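Local coordinates for protein phytochromobilin synthase (Solanum lycopersicum, PDB 6KME) that probably reduces biliverdin IX alpha to phytochromobilin with electrons from ferredoxin, at residues W163-P177 with R292-W304. The protein carries 1 engineered substitution. Residues are numbered along the deposited sequence; the frame is centred on the assembly and turned at random. Where two conformers were deposited one is given.
Sequences WGGKLTSESLRFFSP and RSMIGKSFENRPW. With BLA (biliverdine IX alpha), chain B.
A two-stranded antiparallel ribbon, Leu167-Thr168 against Lys297-Ser298, forms part of the biliverdin pocket and is closed by Leu167 N to Ser298 O (2.9 Å) and the reciprocal bond from Ser298 N. At the pocket, Thr168 gives its N and OG1 to one biliverdin propionate; Arg292, bent at chi3 (-53°), reaches both propionates, NH1 bonding one oxygen of each and NH2 gripping O1D at 2.8 Å. A water joins Lys166 O and Lys297 NZ to biliverdin O1A. Beyond the ribbon, the Glu170 chain, bent at chi2 (86°), points its carboxylate at the 293-296 turn: OE1 takes the Ser293 hydroxyl on its syn lone pair, and Ile295 N reaches OE2 from the syn side, tilted out of the carboxylate plane. Ser293 OG in turn accepts from Gly296 N, an ST motif, while Ser169 OG donates to Gly296 O (2.8 Å). Farther along, toward Trp304, Leu172 CD1 sits over the centre of the Phe299 ring, 3.4 Å from its centroid. Trp163 NE1 meets Phe299 O in the indole plane (2.8 Å, nearly straight at 169°), while Arg302 CA and Pro303 CD cover one face of its ring. Replacing Trp163 with alanine would remove the indole and is likely to leave Phe299 O without this donor and a gap against Arg302 and Pro303. Pro177 CA lies over the five-membered ring of Trp304, 3.6 Å from its centroid, and Arg302 NH2 donates to Pro177 O (2.8 Å). Around this pair of segments, Trp181 of strand 180-185 packs edge-to-face with Trp163, helix 141-147 touches Pro177, and Trp234 of helix 218-238 stacks on Phe174.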
loop_
_atom_site.group_PDB
_atom_site.type_symbol
_atom_site.label_atom_id
_atom_site.label_comp_id
_atom_site.label_asym_id
_atom_site.label_seq_id
_atom_site.Cartn_x
_atom_site.Cartn_y
_atom_site.Cartn_z
ATOM N N TRP A 163 -15.417 8.951 -0.895
ATOM C CA TRP A 163 -15.123 8.061 0.228
ATOM C C TRP A 163 -15.835 6.716 0.082
ATOM O O TRP A 163 -17.038 6.657 -0.185
ATOM C CB TRP A 163 -15.542 8.751 1.529
ATOM C CG TRP A 163 -15.159 8.028 2.778
ATOM C CD1 TRP A 163 -16.013 7.463 3.699
ATOM C CD2 TRP A 163 -13.830 7.804 3.271
ATOM N NE1 TRP A 163 -15.292 6.898 4.723
ATOM C CE2 TRP A 163 -13.950 7.085 4.482
ATOM C CE3 TRP A 163 -12.545 8.130 2.796
ATOM C CZ2 TRP A 163 -12.842 6.697 5.235
ATOM C CZ3 TRP A 163 -11.447 7.739 3.541
ATOM C CH2 TRP A 163 -11.602 7.033 4.752
ATOM N N GLY A 164 -15.082 5.631 0.252
ATOM C CA GLY A 164 -15.610 4.287 0.049
ATOM C C GLY A 164 -16.584 3.807 1.113
ATOM O O GLY A 164 -17.234 2.776 0.904
ATOM N N GLY A 165 -16.712 4.516 2.225
ATOM C CA GLY A 165 -17.613 4.106 3.296
ATOM C C GLY A 165 -16.872 3.448 4.446
ATOM O O GLY A 165 -15.644 3.531 4.570
ATOM N N LYS A 166 -17.642 2.768 5.298
ATOM C CA LYS A 166 -17.073 2.138 6.483
ATOM C C LYS A 166 -15.989 1.133 6.105
ATOM O O LYS A 166 -16.096 0.420 5.099
ATOM C CB LYS A 166 -18.177 1.451 7.300
ATOM C CG LYS A 166 -19.201 2.421 7.877
ATOM C CD LYS A 166 -20.354 1.678 8.594
ATOM C CE LYS A 166 -21.482 2.650 8.942
ATOM N NZ LYS A 166 -22.638 1.968 9.555
ATOM N N LEU A 167 -14.924 1.089 6.909
ATOM C CA LEU A 167 -13.797 0.206 6.633
ATOM C C LEU A 167 -13.158 -0.212 7.950
ATOM O O LEU A 167 -13.357 0.426 8.987
ATOM C CB LEU A 167 -12.750 0.875 5.716
ATOM C CG LEU A 167 -11.819 1.953 6.325
ATOM C CD1 LEU A 167 -10.655 2.262 5.382
ATOM C CD2 LEU A 167 -12.573 3.230 6.671
ATOM N N THR A 168 -12.389 -1.300 7.896
ATOM C CA THR A 168 -11.625 -1.789 9.042
ATOM C C THR A 168 -10.977 -0.629 9.804
ATOM O O THR A 168 -10.213 0.154 9.225
ATOM C CB THR A 168 -10.562 -2.770 8.525
ATOM O OG1 THR A 168 -11.208 -3.927 7.973
ATOM C CG2 THR A 168 -9.554 -3.191 9.619
ATOM N N SER A 169 -11.326 -0.472 11.097
ATOM C CA SER A 169 -10.892 0.728 11.817
ATOM C C SER A 169 -9.375 0.768 11.982
ATOM O O SER A 169 -8.772 1.845 11.925
ATOM C CB SER A 169 -11.566 0.817 13.189
ATOM O OG SER A 169 -12.924 1.222 13.080
ATOM N N GLU A 170 -8.746 -0.395 12.181
ATOM C CA GLU A 170 -7.294 -0.461 12.333
ATOM C C GLU A 170 -6.553 -0.016 11.071
ATOM O O GLU A 170 -5.374 0.348 11.156
ATOM C CB GLU A 170 -6.872 -1.887 12.720
ATOM C CG GLU A 170 -7.303 -2.309 14.128
ATOM C CD GLU A 170 -8.736 -2.886 14.193
ATOM O OE1 GLU A 170 -9.479 -2.792 13.197
ATOM O OE2 GLU A 170 -9.104 -3.466 15.235
ATOM N N SER A 171 -7.211 -0.040 9.906
ATOM C CA SER A 171 -6.554 0.399 8.674
ATOM C C SER A 171 -6.252 1.894 8.693
ATOM O O SER A 171 -5.255 2.328 8.094
ATOM C CB SER A 171 -7.410 0.040 7.455
ATOM O OG SER A 171 -7.496 -1.372 7.298
ATOM N N LEU A 172 -7.059 2.690 9.407
ATOM C CA LEU A 172 -6.830 4.132 9.445
ATOM C C LEU A 172 -5.515 4.488 10.121
ATOM O O LEU A 172 -4.950 5.553 9.846
ATOM C CB LEU A 172 -7.972 4.852 10.160
ATOM C CG LEU A 172 -9.182 5.363 9.373
ATOM C CD1 LEU A 172 -9.719 6.597 10.080
ATOM C CD2 LEU A 172 -8.878 5.695 7.941
ATOM N N ARG A 173 -5.028 3.635 11.029
ATOM C CA ARG A 173 -3.715 3.830 11.647
ATOM C C ARG A 173 -2.629 4.060 10.605
ATOM O O ARG A 173 -1.599 4.671 10.904
ATOM C CB ARG A 173 -3.336 2.606 12.506
ATOM C CG ARG A 173 -4.325 2.250 13.633
ATOM C CD ARG A 173 -4.096 0.843 14.251
ATOM N NE ARG A 173 -5.038 0.579 15.352
ATOM C CZ ARG A 173 -5.054 -0.529 16.096
ATOM N NH1 ARG A 173 -4.177 -1.500 15.861
ATOM N NH2 ARG A 173 -5.954 -0.673 17.077
ATOM N N PHE A 174 -2.834 3.552 9.385
ATOM C CA PHE A 174 -1.812 3.537 8.349
ATOM C C PHE A 174 -2.090 4.488 7.187
ATOM O O PHE A 174 -1.267 4.569 6.269
ATOM C CB PHE A 174 -1.636 2.097 7.830
ATOM C CG PHE A 174 -1.348 1.099 8.923
ATOM C CD1 PHE A 174 -0.075 1.015 9.491
ATOM C CD2 PHE A 174 -2.361 0.278 9.424
ATOM C CE1 PHE A 174 0.196 0.110 10.519
ATOM C CE2 PHE A 174 -2.097 -0.637 10.452
ATOM C CZ PHE A 174 -0.814 -0.719 10.999
ATOM N N PHE A 175 -3.201 5.216 7.195
ATOM C CA PHE A 175 -3.557 6.057 6.058
ATOM C C PHE A 175 -3.194 7.514 6.329
ATOM O O PHE A 175 -3.201 7.971 7.474
ATOM C CB PHE A 175 -5.053 5.949 5.739
ATOM C CG PHE A 175 -5.458 4.635 5.119
ATOM C CD1 PHE A 175 -4.500 3.714 4.695
ATOM C CD2 PHE A 175 -6.801 4.323 4.949
ATOM C CE1 PHE A 175 -4.873 2.512 4.123
ATOM C CE2 PHE A 175 -7.186 3.105 4.367
ATOM C CZ PHE A 175 -6.225 2.210 3.957
ATOM N N SER A 176 -2.882 8.238 5.261
ATOM C CA SER A 176 -2.549 9.657 5.321
ATOM C C SER A 176 -3.804 10.497 5.129
ATOM O O SER A 176 -4.853 9.978 4.752
ATOM C CB SER A 176 -1.515 9.976 4.247
ATOM O OG SER A 176 -2.155 10.416 3.066
ATOM N N PRO A 177 -3.732 11.812 5.377
ATOM C CA PRO A 177 -4.905 12.671 5.134
ATOM C C PRO A 177 -5.272 12.832 3.668
ATOM O O PRO A 177 -6.333 13.395 3.388
ATOM C CB PRO A 177 -4.493 14.029 5.735
ATOM C CG PRO A 177 -3.287 13.747 6.587
ATOM C CD PRO A 177 -2.612 12.578 5.953
ATOM N N ARG A 292 -10.688 -9.713 10.823
ATOM C CA ARG A 292 -9.816 -8.680 10.266
ATOM C C ARG A 292 -9.698 -7.489 11.215
ATOM O O ARG A 292 -8.607 -6.924 11.392
ATOM C CB ARG A 292 -10.334 -8.219 8.899
ATOM C CG ARG A 292 -9.360 -7.237 8.177
ATOM C CD ARG A 292 -9.852 -6.884 6.770
ATOM N NE ARG A 292 -10.127 -8.073 5.975
ATOM C CZ ARG A 292 -10.878 -8.082 4.880
ATOM N NH1 ARG A 292 -11.417 -6.961 4.442
ATOM N NH2 ARG A 292 -11.088 -9.214 4.226
ATOM N N SER A 293 -10.806 -7.105 11.851
ATOM C CA SER A 293 -10.890 -5.894 12.657
ATOM C C SER A 293 -11.391 -6.260 14.048
ATOM O O SER A 293 -12.514 -6.750 14.186
ATOM C CB SER A 293 -11.838 -4.871 12.011
ATOM O OG SER A 293 -11.953 -3.700 12.823
ATOM N N MET A 294 -10.566 -6.019 15.076
ATOM C CA MET A 294 -11.042 -6.208 16.446
ATOM C C MET A 294 -12.039 -5.123 16.842
ATOM O O MET A 294 -12.952 -5.382 17.636
ATOM C CB MET A 294 -9.862 -6.219 17.428
ATOM C CG MET A 294 -8.963 -7.473 17.357
ATOM S SD MET A 294 -9.821 -9.063 17.446
ATOM C CE MET A 294 -10.665 -8.928 19.022
ATOM N N ILE A 295 -11.864 -3.903 16.318
ATOM C CA ILE A 295 -12.748 -2.784 16.641
ATOM C C ILE A 295 -14.082 -2.914 15.905
ATOM O O ILE A 295 -15.153 -2.658 16.475
ATOM C CB ILE A 295 -12.029 -1.461 16.300
ATOM C CG1 ILE A 295 -10.837 -1.254 17.240
ATOM C CG2 ILE A 295 -12.991 -0.265 16.350
ATOM C CD1 ILE A 295 -9.807 -0.244 16.705
ATOM N N GLY A 296 -14.039 -3.347 14.654
ATOM C CA GLY A 296 -15.152 -3.281 13.730
ATOM C C GLY A 296 -14.932 -2.201 12.679
ATOM O O GLY A 296 -14.060 -1.335 12.803
ATOM N N LYS A 297 -15.732 -2.266 11.612
ATOM C CA LYS A 297 -15.639 -1.269 10.546
ATOM C C LYS A 297 -16.307 0.017 11.007
ATOM O O LYS A 297 -17.382 -0.022 11.616
ATOM C CB LYS A 297 -16.319 -1.761 9.256
ATOM C CG LYS A 297 -15.581 -2.871 8.525
ATOM C CD LYS A 297 -16.162 -3.103 7.126
ATOM C CE LYS A 297 -15.492 -4.298 6.417
ATOM N NZ LYS A 297 -15.835 -4.395 4.952
ATOM N N SER A 298 -15.684 1.155 10.700
ATOM C CA SER A 298 -16.230 2.446 11.104
ATOM C C SER A 298 -15.881 3.490 10.045
ATOM O O SER A 298 -15.429 3.156 8.948
ATOM C CB SER A 298 -15.711 2.838 12.491
ATOM O OG SER A 298 -16.530 3.854 13.036
ATOM N N PHE A 299 -16.131 4.764 10.374
ATOM C CA PHE A 299 -15.830 5.917 9.519
ATOM C C PHE A 299 -16.631 5.853 8.215
ATOM O O PHE A 299 -16.098 5.708 7.117
ATOM C CB PHE A 299 -14.324 6.025 9.237
ATOM C CG PHE A 299 -13.478 5.934 10.469
ATOM C CD1 PHE A 299 -13.434 6.988 11.372
ATOM C CD2 PHE A 299 -12.745 4.787 10.740
ATOM C CE1 PHE A 299 -12.658 6.902 12.518
ATOM C CE2 PHE A 299 -11.968 4.695 11.888
ATOM C CZ PHE A 299 -11.921 5.756 12.773
ATOM N N GLU A 300 -17.944 5.981 8.377
ATOM C CA GLU A 300 -18.825 6.030 7.220
ATOM C C GLU A 300 -18.559 7.272 6.375
ATOM O O GLU A 300 -18.776 7.249 5.157
ATOM C CB GLU A 300 -20.285 5.951 7.686
ATOM C CG GLU A 300 -21.166 7.124 7.363
ATOM C CD GLU A 300 -22.597 6.892 7.830
ATOM O OE1 GLU A 300 -22.790 6.090 8.766
ATOM O OE2 GLU A 300 -23.519 7.494 7.251
ATOM N N ASN A 301 -18.067 8.347 6.988
ATOM C CA ASN A 301 -17.667 9.535 6.247
ATOM C C ASN A 301 -16.168 9.758 6.398
ATOM O O ASN A 301 -15.539 9.296 7.353
ATOM C CB ASN A 301 -18.442 10.780 6.711
ATOM C CG ASN A 301 -19.933 10.650 6.485
ATOM O OD1 ASN A 301 -20.732 10.829 7.406
ATOM N ND2 ASN A 301 -20.319 10.328 5.255
ATOM N N ARG A 302 -15.602 10.465 5.427
ATOM C CA ARG A 302 -14.166 10.715 5.394
ATOM C C ARG A 302 -13.722 11.390 6.688
ATOM O O ARG A 302 -14.253 12.452 7.036
ATOM C CB ARG A 302 -13.804 11.583 4.194
ATOM C CG ARG A 302 -12.276 11.696 4.008
ATOM C CD ARG A 302 -11.889 12.685 2.931
ATOM N NE ARG A 302 -10.425 12.745 2.844
ATOM C CZ ARG A 302 -9.686 11.846 2.200
ATOM N NH1 ARG A 302 -10.278 10.837 1.568
ATOM N NH2 ARG A 302 -8.356 11.950 2.186
ATOM N N PRO A 303 -12.773 10.818 7.432
ATOM C CA PRO A 303 -12.464 11.348 8.769
ATOM C C PRO A 303 -11.447 12.483 8.786
ATOM O O PRO A 303 -10.915 12.815 9.850
ATOM C CB PRO A 303 -11.937 10.115 9.509
ATOM C CG PRO A 303 -11.300 9.297 8.437
ATOM C CD PRO A 303 -12.121 9.519 7.187
ATOM N N TRP A 304 -11.173 13.091 7.631
ATOM C CA TRP A 304 -10.362 14.303 7.542
ATOM C C TRP A 304 -11.174 15.394 6.872
ATOM O O TRP A 304 -11.874 15.130 5.887
ATOM C CB TRP A 304 -9.080 14.080 6.728
ATOM C CG TRP A 304 -8.113 13.147 7.356
ATOM C CD1 TRP A 304 -7.138 13.460 8.263
ATOM C CD2 TRP A 304 -8.001 11.747 7.111
ATOM N NE1 TRP A 304 -6.432 12.333 8.604
ATOM C CE2 TRP A 304 -6.946 11.266 7.913
ATOM C CE3 TRP A 304 -8.693 10.850 6.295
ATOM C CZ2 TRP A 304 -6.570 9.927 7.925
ATOM C CZ3 TRP A 304 -8.317 9.525 6.303
ATOM C CH2 TRP A 304 -7.263 9.074 7.114
HETATM C CHA BLA B . -11.349 -4.685 0.042
HETATM N NA BLA B . -9.073 -3.522 0.481
HETATM C C1A BLA B . -10.440 -3.697 0.755
HETATM C C2A BLA B . -10.789 -2.781 1.841
HETATM C C3A BLA B . -9.570 -2.057 2.205
HETATM C C4A BLA B . -8.522 -2.536 1.350
HETATM C CMA BLA B . -9.371 -0.969 3.263
HETATM C CAA BLA B . -12.221 -2.706 2.444
HETATM C CBA BLA B . -12.403 -3.836 3.421
HETATM C CGA BLA B . -11.952 -3.402 4.864
HETATM O O1A BLA B . -12.495 -2.391 5.201
HETATM O O2A BLA B . -11.166 -4.155 5.360
HETATM C CHB BLA B . -7.054 -2.092 1.289
HETATM N NB BLA B . -6.405 -1.837 3.618
HETATM C C1B BLA B . -6.061 -1.917 2.248
HETATM C C2B BLA B . -4.596 -1.303 2.240
HETATM C C3B BLA B . -4.126 -1.181 3.542
HETATM C C4B BLA B . -5.283 -1.577 4.461
HETATM C CMB BLA B . -3.835 -1.183 0.931
HETATM O OB BLA B . -5.346 -1.717 5.672
HETATM C CAB BLA B . -2.893 -0.731 4.287
HETATM C CBB BLA B . -2.455 -0.695 5.567
HETATM N NC BLA B . -7.121 -6.192 -2.780
HETATM C C1C BLA B . -5.759 -5.934 -3.061
HETATM C C2C BLA B . -5.281 -7.126 -3.903
HETATM C C3C BLA B . -6.369 -7.984 -4.062
HETATM C C4C BLA B . -7.600 -7.396 -3.332
HETATM C CMC BLA B . -3.820 -7.155 -4.370
HETATM O OC BLA B . -5.276 -4.905 -2.617
HETATM C CAC BLA B . -6.360 -9.271 -4.809
HETATM C CBC BLA B . -5.422 -10.223 -5.006
HETATM C CHD BLA B . -8.903 -7.760 -3.121
HETATM N ND BLA B . -9.797 -5.980 -1.465
HETATM C C1D BLA B . -9.916 -7.064 -2.231
HETATM C C2D BLA B . -11.311 -7.661 -2.179
HETATM C C3D BLA B . -12.053 -6.860 -1.329
HETATM C C4D BLA B . -11.102 -5.736 -0.826
HETATM C CMD BLA B . -11.644 -8.906 -2.978
HETATM C CAD BLA B . -13.511 -6.918 -0.858
HETATM C CBD BLA B . -13.798 -8.057 0.101
HETATM C CGD BLA B . -13.144 -7.905 1.544
HETATM O O1D BLA B . -12.547 -8.916 1.868
HETATM O O2D BLA B . -13.353 -6.820 2.071
HETATM O O HOH W 1 -14.863 -1.841 3.911
#